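Long-range contacts in purine nucleoside phosphorylase (Caulobacter vibrioides, PDB 1XFJ), which probably acts as a purine nucleoside phosphorylase of the YfiH/LACC1 family, splitting inosine and methylthioadenosine with phosphate, and probably also deaminates adenosine: residues A[21-26]-A[60-65]; A[104-109]-A[254-259]; A[161-166]-A[222-227]; A[165-170]-A[204-209]. One frame throughout, in Å; residues are numbered along the deposited sequence.

Interaction 1. Residues A[21-26]-A[60-65]; sequences KHAFFT and ARWFGG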
loop_
_atom_site.group_PDB
_atom_site.type_symbol
_atom_site.label_atom_id
_atom_site.label_comp_id
_atom_site.label_asym_id
_atom_site.label_seq_id
_atom_site.Cartn_x
_atom_site.Cartn_y
_atom_site.Cartn_z
ATOM N N LYS A 21 10.703 3.643 -11.203
ATOM C CA LYS A 21 9.368 4.059 -11.599
ATOM C C LYS A 21 8.419 3.624 -10.491
ATOM O O LYS A 21 8.504 2.497 -10.007
ATOM C CB LYS A 21 8.988 3.409 -12.937
ATOM C CG LYS A 21 7.842 4.101 -13.661
ATOM C CD LYS A 21 7.679 3.559 -15.078
ATOM C CE LYS A 21 6.596 4.310 -15.845
ATOM N NZ LYS A 21 6.946 5.739 -16.044
ATOM N N HIS A 22 7.533 4.526 -10.081
ATOM C CA HIS A 22 6.588 4.238 -9.007
ATOM C C HIS A 22 5.238 4.841 -9.335
ATOM O O HIS A 22 5.131 5.723 -10.185
ATOM C CB HIS A 22 7.061 4.878 -7.708
ATOM C CG HIS A 22 6.781 6.346 -7.639
ATOM N ND1 HIS A 22 5.792 6.879 -6.840
ATOM C CD2 HIS A 22 7.323 7.388 -8.314
ATOM C CE1 HIS A 22 5.737 8.186 -7.026
ATOM N NE2 HIS A 22 6.654 8.520 -7.916
ATOM N N ALA A 23 4.212 4.386 -8.623
ATOM C CA ALA A 23 2.877 4.912 -8.828
ATOM C C ALA A 23 1.871 4.350 -7.847
ATOM O O ALA A 23 1.910 3.172 -7.499
ATOM C CB ALA A 23 2.409 4.627 -10.248
ATOM N N PHE A 24 0.988 5.228 -7.386
ATOM C CA PHE A 24 -0.106 4.852 -6.504
ATOM C C PHE A 24 -1.274 4.995 -7.476
ATOM O O PHE A 24 -1.661 6.105 -7.834
ATOM C CB PHE A 24 -0.242 5.849 -5.350
ATOM C CG PHE A 24 0.916 5.830 -4.391
ATOM C CD1 PHE A 24 1.069 4.785 -3.483
ATOM C CD2 PHE A 24 1.866 6.847 -4.408
ATOM C CE1 PHE A 24 2.156 4.756 -2.600
ATOM C CE2 PHE A 24 2.953 6.829 -3.534
ATOM C CZ PHE A 24 3.099 5.780 -2.627
ATOM N N PHE A 25 -1.814 3.871 -7.930
ATOM C CA PHE A 25 -2.901 3.916 -8.892
ATOM C C PHE A 25 -4.249 4.287 -8.298
ATOM O O PHE A 25 -4.457 4.209 -7.084
ATOM C CB PHE A 25 -2.982 2.578 -9.631
ATOM C CG PHE A 25 -1.803 2.328 -10.525
ATOM C CD1 PHE A 25 -1.750 2.903 -11.791
ATOM C CD2 PHE A 25 -0.707 1.599 -10.069
ATOM C CE1 PHE A 25 -0.617 2.762 -12.593
ATOM C CE2 PHE A 25 0.433 1.451 -10.859
ATOM C CZ PHE A 25 0.478 2.036 -12.127
ATOM N N THR A 26 -5.153 4.717 -9.174
ATOM C CA THR A 26 -6.497 5.096 -8.772
ATOM C C THR A 26 -7.458 4.023 -9.274
ATOM O O THR A 26 -7.033 2.969 -9.759
ATOM C CB THR A 26 -6.913 6.465 -9.367
ATOM O OG1 THR A 26 -7.141 6.331 -10.776
ATOM C CG2 THR A 26 -5.820 7.504 -9.133
ATOM N N ALA A 60 0.896 -3.190 -15.526
ATOM C CA ALA A 60 2.206 -3.721 -15.880
ATOM C C ALA A 60 2.729 -2.987 -17.112
ATOM O O ALA A 60 3.913 -2.664 -17.196
ATOM C CB ALA A 60 2.108 -5.219 -16.162
ATOM N N ARG A 61 1.840 -2.714 -18.063
ATOM C CA ARG A 61 2.229 -2.013 -19.284
ATOM C C ARG A 61 2.639 -0.565 -19.008
ATOM O O ARG A 61 3.497 -0.011 -19.702
ATOM C CB ARG A 61 1.085 -2.041 -20.301
ATOM C CG ARG A 61 1.488 -1.540 -21.676
ATOM C CD ARG A 61 2.521 -2.462 -22.303
ATOM N NE ARG A 61 3.038 -1.942 -23.567
ATOM C CZ ARG A 61 3.788 -0.850 -23.676
ATOM N NH1 ARG A 61 4.114 -0.156 -22.593
ATOM N NH2 ARG A 61 4.211 -0.450 -24.868
ATOM N N TRP A 62 2.022 0.049 -18.003
ATOM C CA TRP A 62 2.347 1.425 -17.635
ATOM C C TRP A 62 3.816 1.472 -17.218
ATOM O O TRP A 62 4.525 2.444 -17.490
ATOM C CB TRP A 62 1.476 1.886 -16.463
ATOM C CG TRP A 62 1.723 3.310 -16.036
ATOM C CD1 TRP A 62 1.153 4.436 -16.559
ATOM C CD2 TRP A 62 2.605 3.755 -14.997
ATOM N NE1 TRP A 62 1.622 5.554 -15.910
ATOM C CE2 TRP A 62 2.516 5.165 -14.947
ATOM C CE3 TRP A 62 3.464 3.100 -14.107
ATOM C CZ2 TRP A 62 3.253 5.932 -14.040
ATOM C CZ3 TRP A 62 4.200 3.865 -13.202
ATOM C CH2 TRP A 62 4.087 5.267 -13.178
ATOM N N PHE A 63 4.259 0.402 -16.563
ATOM C CA PHE A 63 5.633 0.282 -16.085
ATOM C C PHE A 63 6.606 -0.120 -17.184
ATOM O O PHE A 63 7.821 -0.103 -16.976
ATOM C CB PHE A 63 5.705 -0.746 -14.953
ATOM C CG PHE A 63 5.259 -0.218 -13.623
ATOM C CD1 PHE A 63 6.078 0.640 -12.894
ATOM C CD2 PHE A 63 4.022 -0.571 -13.097
ATOM C CE1 PHE A 63 5.671 1.138 -11.659
ATOM C CE2 PHE A 63 3.603 -0.078 -11.861
ATOM C CZ PHE A 63 4.430 0.779 -11.140
ATOM N N GLY A 64 6.067 -0.494 -18.340
ATOM C CA GLY A 64 6.904 -0.899 -19.456
ATOM C C GLY A 64 7.171 -2.391 -19.467
ATOM O O GLY A 64 8.043 -2.870 -20.194
ATOM N N GLY A 65 6.420 -3.135 -18.664
ATOM C CA GLY A 65 6.613 -4.571 -18.609
ATOM C C GLY A 65 5.365 -5.353 -18.960
ATOM O O GLY A 65 4.451 -4.832 -19.601
#
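Trp62 carries its CG anti to the backbone N (chi1 -179°); Lys21 likewise has CG anti to N (chi1 -161°), and from there its extended chain carries CE over one face of the indole. The two meet where the last turn of helix 49-62 packs on strand 20-25 of the five-stranded mixed sheet, a helix-on-sheet contact built round an aromatic cluster of Phe25, Trp62 and Phe63. Lys21 lays its CE over the six-membered ring of Trp62 in a CH-pi contact, 3.7 Å from CE to the ring centroid. A bend at chi4 keeps NZ over the same face, 4.3 Å from that centroid, which makes a cation-pi pair; the partial negative charge of the ring face would be expected to steady the ammonium group. The opposite face of the indole receives the edge of Phe25, a T-shaped arrangement with the planes at 85° and Phe25 CZ 3.7 Å from Trp62 CE3. The indole is thus sandwiched between an alkylammonium chain and an aromatic rim. Phe63, one residue further on, meets Phe25 obliquely, and it also packs on Ala256 and Thr258 of the adjoining strand. Beyond it the helix closes in a Schellman motif, where Gly64 adopts a positive phi and Gly65 N bonds back to Ala60 O. Ala23 CB meets the indole obliquely, 3.4 Å from Trp62 CH2, and His22 O lies near the ring plane at the indole edge, 3.2 Å from the same Trp62 CH2.

Interaction 2. Residues A[104-109]-A[254-259]; sequences GVICGA and LSAITL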
loop_
_atom_site.group_PDB
_atom_site.type_symbol
_atom_site.label_atom_id
_atom_site.label_comp_id
_atom_site.label_asym_id
_atom_site.label_seq_id
_atom_site.Cartn_x
_atom_site.Cartn_y
_atom_site.Cartn_z
ATOM N N GLY A 104 13.396 -4.777 -13.583
ATOM C CA GLY A 104 12.282 -5.388 -14.284
ATOM C C GLY A 104 11.174 -5.872 -13.371
ATOM O O GLY A 104 10.012 -5.937 -13.777
ATOM N N VAL A 105 11.524 -6.219 -12.137
ATOM C CA VAL A 105 10.532 -6.691 -11.181
ATOM C C VAL A 105 9.698 -5.530 -10.656
ATOM O O VAL A 105 10.237 -4.515 -10.216
ATOM C CB VAL A 105 11.195 -7.406 -9.983
ATOM C CG1 VAL A 105 10.157 -7.694 -8.904
ATOM C CG2 VAL A 105 11.834 -8.700 -10.451
ATOM N N ILE A 106 8.382 -5.682 -10.716
ATOM C CA ILE A 106 7.473 -4.651 -10.237
ATOM C C ILE A 106 6.916 -5.108 -8.895
ATOM O O ILE A 106 6.145 -6.061 -8.837
ATOM C CB ILE A 106 6.296 -4.442 -11.213
ATOM C CG1 ILE A 106 6.825 -4.089 -12.603
ATOM C CG2 ILE A 106 5.388 -3.335 -10.704
ATOM C CD1 ILE A 106 5.745 -4.062 -13.675
ATOM N N CYS A 107 7.326 -4.441 -7.820
ATOM C CA CYS A 107 6.850 -4.782 -6.485
ATOM C C CYS A 107 5.528 -4.063 -6.250
ATOM O O CYS A 107 5.464 -2.840 -6.334
ATOM C CB CYS A 107 7.868 -4.345 -5.430
ATOM S SG CYS A 107 9.494 -5.105 -5.602
ATOM N N GLY A 108 4.477 -4.818 -5.949
ATOM C CA GLY A 108 3.186 -4.192 -5.738
ATOM C C GLY A 108 2.463 -4.587 -4.466
ATOM O O GLY A 108 2.698 -5.658 -3.905
ATOM N N ALA A 109 1.592 -3.691 -4.014
ATOM C CA ALA A 109 0.777 -3.895 -2.822
ATOM C C ALA A 109 -0.636 -3.428 -3.165
ATOM O O ALA A 109 -0.808 -2.459 -3.908
ATOM C CB ALA A 109 1.327 -3.085 -1.648
ATOM N N LEU A 254 -3.928 -0.664 -6.662
ATOM C CA LEU A 254 -2.559 -1.150 -6.650
ATOM C C LEU A 254 -1.597 0.018 -6.485
ATOM O O LEU A 254 -1.863 1.122 -6.951
ATOM C CB LEU A 254 -2.225 -1.877 -7.954
ATOM C CG LEU A 254 -0.881 -2.616 -7.908
ATOM C CD1 LEU A 254 -1.023 -3.833 -7.015
ATOM C CD2 LEU A 254 -0.451 -3.039 -9.297
ATOM N N SER A 255 -0.489 -0.232 -5.797
ATOM C CA SER A 255 0.559 0.763 -5.603
ATOM C C SER A 255 1.804 -0.053 -5.893
ATOM O O SER A 255 1.953 -1.150 -5.365
ATOM C CB SER A 255 0.576 1.281 -4.166
ATOM O OG SER A 255 -0.612 1.993 -3.871
ATOM N N ALA A 256 2.691 0.453 -6.739
ATOM C CA ALA A 256 3.871 -0.332 -7.074
ATOM C C ALA A 256 5.097 0.491 -7.414
ATOM O O ALA A 256 5.010 1.682 -7.709
ATOM C CB ALA A 256 3.544 -1.275 -8.231
ATOM N N ILE A 257 6.245 -0.173 -7.379
ATOM C CA ILE A 257 7.507 0.481 -7.669
ATOM C C ILE A 257 8.424 -0.544 -8.325
ATOM O O ILE A 257 8.308 -1.743 -8.073
ATOM C CB ILE A 257 8.136 1.035 -6.363
ATOM C CG1 ILE A 257 9.408 1.820 -6.682
ATOM C CG2 ILE A 257 8.412 -0.107 -5.385
ATOM C CD1 ILE A 257 9.916 2.640 -5.497
ATOM N N THR A 258 9.325 -0.076 -9.176
ATOM C CA THR A 258 10.220 -0.992 -9.867
ATOM C C THR A 258 11.554 -0.358 -10.220
ATOM O O THR A 258 11.658 0.859 -10.381
ATOM C CB THR A 258 9.578 -1.488 -11.181
ATOM O OG1 THR A 258 10.439 -2.444 -11.812
ATOM C CG2 THR A 258 9.357 -0.319 -12.133
ATOM N N LEU A 259 12.572 -1.203 -10.326
ATOM C CA LEU A 259 13.899 -0.774 -10.735
ATOM C C LEU A 259 13.834 -0.990 -12.244
ATOM O O LEU A 259 13.727 -2.126 -12.704
ATOM C CB LEU A 259 14.972 -1.677 -10.117
ATOM C CG LEU A 259 15.175 -1.566 -8.600
ATOM C CD1 LEU A 259 16.090 -2.675 -8.105
ATOM C CD2 LEU A 259 15.755 -0.199 -8.265
HETATM O O HOH W 1 12.555 -4.028 -9.195
#
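Gly104 to Ala109 and Leu254 to Leu259 run antiparallel, the axes of strands 106-109 and 254-259 approaching to 4.6 Å with their directions 163° apart. Cys107 with Ile257 and Ala109 with Ser255 are hydrogen-bonded pairs, each joined by two backbone bonds; Gly108 with Ala256 is a non-hydrogen-bonded pair whose CA atoms come within 4.1 Å. At the start of strand 106-111 the ladder changes character. Thr258, its OG1 anti to the backbone N (chi1 -177°), gives its hydroxyl proton to Val105 O at 2.6 Å, coming from well above the carbonyl plane. A water donates to the same oxygen and accepts from Leu259 N, so Val105 O is gripped twice and the water bridges the two segments. Gly104 N then closes the end with a bond of 2.8 Å to Leu259 O. On the face bearing Ile106 and Thr258, Ile106 CG2 touches Ala256 CB at 3.7 Å and its CG1 meets Thr258 CB. Leu254 sends CD1 across to Ala109 O, 3.4 Å away. The other face holds Cys107 and Ile257, packed loosely through Cys107 CB and Ile257 CG2. The pairing joins the middle strand of the five-stranded sheet, 253-259, to 106-111, with strand 20-25 beyond the one and 70-72 beyond the other; Phe63 also rests on Ile106, while Val127 of strand 126-132 meets Cys107, Ile257 and Leu259.

Interaction 3. Residues A[161-166]-A[222-227]; sequences GVVGPC and REWVGR. With ACT (acetate ion), chain B.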
loop_
_atom_site.group_PDB
_atom_site.type_symbol
_atom_site.label_atom_id
_atom_site.label_comp_id
_atom_site.label_asym_id
_atom_site.label_seq_id
_atom_site.Cartn_x
_atom_site.Cartn_y
_atom_site.Cartn_z
ATOM N N GLY A 161 10.797 6.543 1.972
ATOM C CA GLY A 161 9.549 5.809 2.087
ATOM C C GLY A 161 8.354 6.734 1.982
ATOM O O GLY A 161 8.291 7.760 2.661
ATOM N N VAL A 162 7.402 6.371 1.131
ATOM C CA VAL A 162 6.218 7.191 0.928
ATOM C C VAL A 162 4.930 6.417 1.148
ATOM O O VAL A 162 4.769 5.303 0.646
ATOM C CB VAL A 162 6.191 7.773 -0.501
ATOM C CG1 VAL A 162 4.915 8.576 -0.718
ATOM C CG2 VAL A 162 7.419 8.636 -0.727
ATOM N N VAL A 163 4.017 7.020 1.901
ATOM C CA VAL A 163 2.723 6.409 2.180
ATOM C C VAL A 163 1.758 6.912 1.111
ATOM O O VAL A 163 1.684 8.109 0.854
ATOM C CB VAL A 163 2.215 6.819 3.578
ATOM C CG1 VAL A 163 0.919 6.087 3.901
ATOM C CG2 VAL A 163 3.280 6.500 4.621
ATOM N N GLY A 164 1.015 5.999 0.490
ATOM C CA GLY A 164 0.096 6.404 -0.557
ATOM C C GLY A 164 -1.320 6.686 -0.099
ATOM O O GLY A 164 -1.569 6.885 1.094
ATOM N N PRO A 165 -2.275 6.722 -1.039
ATOM C CA PRO A 165 -3.675 6.984 -0.698
ATOM C C PRO A 165 -4.149 5.927 0.291
ATOM O O PRO A 165 -3.821 4.751 0.156
ATOM C CB PRO A 165 -4.390 6.867 -2.045
ATOM C CG PRO A 165 -3.321 7.231 -3.043
ATOM C CD PRO A 165 -2.117 6.506 -2.487
ATOM N N CYS A 166 -4.906 6.351 1.294
ATOM C CA CYS A 166 -5.426 5.435 2.300
ATOM C C CYS A 166 -6.562 6.146 3.017
ATOM O O CYS A 166 -6.869 7.292 2.697
ATOM C CB CYS A 166 -4.324 5.042 3.293
ATOM S SG CYS A 166 -3.658 6.399 4.295
ATOM N N ARG A 222 10.556 10.803 4.216
ATOM C CA ARG A 222 9.227 10.224 4.111
ATOM C C ARG A 222 8.128 11.260 3.944
ATOM O O ARG A 222 8.336 12.454 4.168
ATOM C CB ARG A 222 8.951 9.416 5.377
ATOM C CG ARG A 222 9.169 10.238 6.639
ATOM C CD ARG A 222 9.047 9.423 7.916
ATOM N NE ARG A 222 9.069 10.286 9.097
ATOM C CZ ARG A 222 10.171 10.705 9.712
ATOM N NH1 ARG A 222 11.371 10.340 9.275
ATOM N NH2 ARG A 222 10.072 11.511 10.762
ATOM N N GLU A 223 6.951 10.781 3.555
ATOM C CA GLU A 223 5.789 11.643 3.394
ATOM C C GLU A 223 4.555 10.827 3.041
ATOM O O GLU A 223 4.654 9.670 2.630
ATOM C CB GLU A 223 6.013 12.674 2.287
ATOM C CG GLU A 223 5.882 12.100 0.888
ATOM C CD GLU A 223 5.331 13.097 -0.116
ATOM O OE1 GLU A 223 5.114 12.704 -1.281
ATOM O OE2 GLU A 223 5.111 14.269 0.256
ATOM N N TRP A 224 3.394 11.442 3.234
ATOM C CA TRP A 224 2.118 10.836 2.882
ATOM C C TRP A 224 1.597 11.704 1.744
ATOM O O TRP A 224 1.654 12.932 1.832
ATOM C CB TRP A 224 1.132 10.879 4.050
ATOM C CG TRP A 224 -0.243 10.392 3.666
ATOM C CD1 TRP A 224 -0.535 9.311 2.884
ATOM C CD2 TRP A 224 -1.507 10.954 4.056
ATOM N NE1 TRP A 224 -1.892 9.164 2.760
ATOM C CE2 TRP A 224 -2.516 10.157 3.468
ATOM C CE3 TRP A 224 -1.884 12.048 4.845
ATOM C CZ2 TRP A 224 -3.882 10.421 3.641
ATOM C CZ3 TRP A 224 -3.248 12.312 5.020
ATOM C CH2 TRP A 224 -4.228 11.498 4.417
ATOM N N VAL A 225 1.106 11.080 0.677
ATOM C CA VAL A 225 0.599 11.834 -0.467
ATOM C C VAL A 225 -0.660 12.631 -0.131
ATOM O O VAL A 225 -1.111 13.458 -0.923
ATOM C CB VAL A 225 0.315 10.909 -1.669
ATOM C CG1 VAL A 225 1.601 10.217 -2.094
ATOM C CG2 VAL A 225 -0.753 9.888 -1.309
ATOM N N GLY A 226 -1.227 12.369 1.042
ATOM C CA GLY A 226 -2.402 13.104 1.473
ATOM C C GLY A 226 -3.681 12.940 0.672
ATOM O O GLY A 226 -4.401 13.916 0.451
ATOM N N ARG A 227 -3.966 11.722 0.229
ATOM C CA ARG A 227 -5.192 11.452 -0.518
ATOM C C ARG A 227 -6.012 10.468 0.320
ATOM O O ARG A 227 -5.493 9.443 0.765
ATOM C CB ARG A 227 -4.869 10.859 -1.898
ATOM C CG ARG A 227 -4.076 11.799 -2.812
ATOM C CD ARG A 227 -4.848 13.087 -3.095
ATOM N NE ARG A 227 -6.019 12.850 -3.937
ATOM C CZ ARG A 227 -5.984 12.739 -5.262
ATOM N NH1 ARG A 227 -4.834 12.848 -5.915
ATOM N NH2 ARG A 227 -7.102 12.509 -5.937
HETATM C C ACT B . -5.036 12.225 -9.418
HETATM O O ACT B . -6.021 12.862 -8.971
HETATM O OXT ACT B . -3.798 12.379 -9.154
HETATM C CH3 ACT B . -5.352 11.121 -10.407
#
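Strands 160-163 and 221-224 form a parallel pair at one border of the six-stranded mixed sheet, and their C-terminal loops stay together beyond it. Val163 N donates to Glu223 O at 2.8 Å and Val225 N to Val163 O at 3.0 Å, whereas the bond from Glu223 N to Gly161 O is weak. Trp224 has CG anti to the backbone N (chi1 174°), and the edge of its indole faces the loop after strand 160-163: NE1 binds Gly164 O at 2.8 Å. The oxygen lies in the ring plane, but the N-H arrives above the carbonyl plane and the bond is bent to 130°. Cys166 SG sits obliquely beside the five-membered ring, 3.6 Å from Trp224 NE1, a sulfur-aromatic contact. Helix 206-216, which precedes strand 221-224, packs on the sheet face that bears Val163 and Trp224, with its Val210 against Val163. Further along, Val225 CG2 packs on Pro165 CD at 3.8 Å, and Cys166 N reaches Arg227 O at 3.2 Å. Arg227 turns its guanidinium outward, where Glu232 forms a salt bridge with NE and Trp235 a cation-pi contact. An acetate, probably from the crystallisation liquor, meets the guanidinium edge, with Arg227 NH2 3.2 Å from acetate O.

Interaction 4. Residues A[165-170]-A[204-209]; sequences PCIGPK and FDLPAF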
loop_
_atom_site.group_PDB
_atom_site.type_symbol
_atom_site.label_atom_id
_atom_site.label_comp_id
_atom_site.label_asym_id
_atom_site.label_seq_id
_atom_site.Cartn_x
_atom_site.Cartn_y
_atom_site.Cartn_z
ATOM N N PRO A 165 -2.275 6.722 -1.039
ATOM C CA PRO A 165 -3.675 6.984 -0.698
ATOM C C PRO A 165 -4.149 5.927 0.291
ATOM O O PRO A 165 -3.821 4.751 0.156
ATOM C CB PRO A 165 -4.390 6.867 -2.045
ATOM C CG PRO A 165 -3.321 7.231 -3.043
ATOM C CD PRO A 165 -2.117 6.506 -2.487
ATOM N N CYS A 166 -4.906 6.351 1.294
ATOM C CA CYS A 166 -5.426 5.435 2.300
ATOM C C CYS A 166 -6.562 6.146 3.017
ATOM O O CYS A 166 -6.869 7.292 2.697
ATOM C CB CYS A 166 -4.324 5.042 3.293
ATOM S SG CYS A 166 -3.658 6.399 4.295
ATOM N N ILE A 167 -7.195 5.475 3.972
ATOM C CA ILE A 167 -8.283 6.113 4.689
ATOM C C ILE A 167 -7.675 7.187 5.593
ATOM O O ILE A 167 -6.766 6.921 6.383
ATOM C CB ILE A 167 -9.107 5.072 5.486
ATOM C CG1 ILE A 167 -10.365 5.733 6.051
ATOM C CG2 ILE A 167 -8.245 4.425 6.562
ATOM C CD1 ILE A 167 -11.403 4.733 6.555
ATOM N N GLY A 168 -8.172 8.410 5.449
ATOM C CA GLY A 168 -7.645 9.529 6.211
ATOM C C GLY A 168 -8.128 9.702 7.638
ATOM O O GLY A 168 -9.125 9.109 8.042
ATOM N N PRO A 169 -7.428 10.533 8.427
ATOM C CA PRO A 169 -7.771 10.801 9.828
ATOM C C PRO A 169 -9.160 11.393 10.030
ATOM O O PRO A 169 -9.695 11.366 11.137
ATOM C CB PRO A 169 -6.660 11.746 10.281
ATOM C CG PRO A 169 -6.261 12.439 9.016
ATOM C CD PRO A 169 -6.236 11.298 8.030
ATOM N N LYS A 170 -9.747 11.931 8.967
ATOM C CA LYS A 170 -11.085 12.502 9.073
ATOM C C LYS A 170 -12.116 11.439 8.711
ATOM O O LYS A 170 -13.320 11.642 8.885
ATOM C CB LYS A 170 -11.237 13.698 8.127
ATOM C CG LYS A 170 -11.231 13.336 6.645
ATOM C CD LYS A 170 -11.311 14.581 5.770
ATOM C CE LYS A 170 -11.297 14.236 4.287
ATOM N NZ LYS A 170 -12.513 13.483 3.883
ATOM N N PHE A 204 -8.796 7.524 13.954
ATOM C CA PHE A 204 -7.406 7.094 13.940
ATOM C C PHE A 204 -6.691 7.661 12.724
ATOM O O PHE A 204 -7.213 7.624 11.610
ATOM C CB PHE A 204 -7.336 5.566 13.919
ATOM C CG PHE A 204 -5.936 5.015 13.883
ATOM C CD1 PHE A 204 -5.005 5.370 14.855
ATOM C CD2 PHE A 204 -5.563 4.102 12.899
ATOM C CE1 PHE A 204 -3.727 4.821 14.848
ATOM C CE2 PHE A 204 -4.285 3.548 12.886
ATOM C CZ PHE A 204 -3.366 3.907 13.861
ATOM N N ASP A 205 -5.495 8.194 12.956
ATOM C CA ASP A 205 -4.685 8.771 11.890
ATOM C C ASP A 205 -3.695 7.707 11.419
ATOM O O ASP A 205 -2.551 7.665 11.867
ATOM C CB ASP A 205 -3.928 9.996 12.418
ATOM C CG ASP A 205 -3.349 10.851 11.306
ATOM O OD1 ASP A 205 -3.118 10.311 10.203
ATOM O OD2 ASP A 205 -3.113 12.060 11.538
ATOM N N LEU A 206 -4.145 6.846 10.511
ATOM C CA LEU A 206 -3.308 5.774 9.988
ATOM C C LEU A 206 -2.038 6.264 9.293
ATOM O O LEU A 206 -0.938 5.822 9.622
ATOM C CB LEU A 206 -4.121 4.899 9.026
ATOM C CG LEU A 206 -3.394 3.696 8.422
ATOM C CD1 LEU A 206 -2.979 2.727 9.513
ATOM C CD2 LEU A 206 -4.315 3.008 7.427
ATOM N N PRO A 207 -2.167 7.179 8.317
ATOM C CA PRO A 207 -0.943 7.639 7.654
ATOM C C PRO A 207 0.091 8.210 8.624
ATOM O O PRO A 207 1.286 7.972 8.473
ATOM C CB PRO A 207 -1.458 8.666 6.642
ATOM C CG PRO A 207 -2.737 9.153 7.255
ATOM C CD PRO A 207 -3.347 7.884 7.792
ATOM N N ALA A 208 -0.362 8.950 9.630
ATOM C CA ALA A 208 0.578 9.517 10.587
ATOM C C ALA A 208 1.244 8.401 11.385
ATOM O O ALA A 208 2.436 8.472 11.696
ATOM C CB ALA A 208 -0.135 10.494 11.517
ATOM N N PHE A 209 0.483 7.362 11.710
ATOM C CA PHE A 209 1.047 6.251 12.465
ATOM C C PHE A 209 2.079 5.517 11.614
ATOM O O PHE A 209 3.136 5.129 12.103
ATOM C CB PHE A 209 -0.035 5.263 12.891
ATOM C CG PHE A 209 0.500 4.100 13.675
ATOM C CD1 PHE A 209 0.972 4.280 14.971
ATOM C CD2 PHE A 209 0.580 2.834 13.103
ATOM C CE1 PHE A 209 1.519 3.217 15.689
ATOM C CE2 PHE A 209 1.127 1.763 13.811
ATOM C CZ PHE A 209 1.598 1.956 15.106
HETATM O O HOH W 2 -6.433 7.599 9.015
#
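Pro169 lays its pyrrolidine ring alongside the carboxylate arm of Asp205, the two side chains pointing the same way, with Pro169 CB 3.6 Å from Asp205 CG. Loop 165-170 curves round the first turn of helix 206-216; its Pro169 packs against the helix start, and Pro207 of the helix is the bump that enters the concave side of the loop. There Cys166 SG touches Pro207 CD at 3.8 Å, Ile167 O lies at the same distance from that CD, and Pro169 CD meets Pro207 CG at 4.2 Å. Asp205 is the N-cap. Its CG is anti to the backbone N (chi1 -165°), and OD1 accepts from Ala208 N at 3.1 Å, met from above the carboxylate plane, a capping bond that holds the carboxylate lying along Pro169. A water ties loop to helix start: it donates to Ile167 O and Phe204 O, each 2.7 Å from the water, and accepts from Leu206 N. Beside it, Ile167 CG2 comes no nearer than 4.3 Å to Leu206 CD2. Around this joint, Trp224 of strand 221-224 packs on Pro169, Ala115 of strand 115-121 meets Cys166 and Leu206, and Phe204, ending strand 201-204, touches the rings of Phe178 and Phe182 in helix 176-185.

How the interactions relate
Interactions 1 and 2 involve the five-stranded sheet, their centres about 7 Å apart, and are joined by probable hydrogen bonds from Thr258 N to Lys21 O (2.8 Å) and from Phe25 N to Leu254 O (2.9 Å). Interaction 3 lies at the edge of the six-stranded sheet and interaction 4 adjoins it, about 9 Å away between centres; they share Pro165 and Cys166, and Trp224 CD2 meets Pro207 CB at 3.5 Å. Phe24 links the halves: its CE1 lies 3.3 Å from Gly164 CA, although the centres of interactions 1 and 3 are about 17 Å apart. Interactions 1 and 4 lie on opposite sides of the chain centre. A bound beta-mercaptoethanol, about 4 Å from the Leu206 side chain, may mark a pocket beside interaction 4.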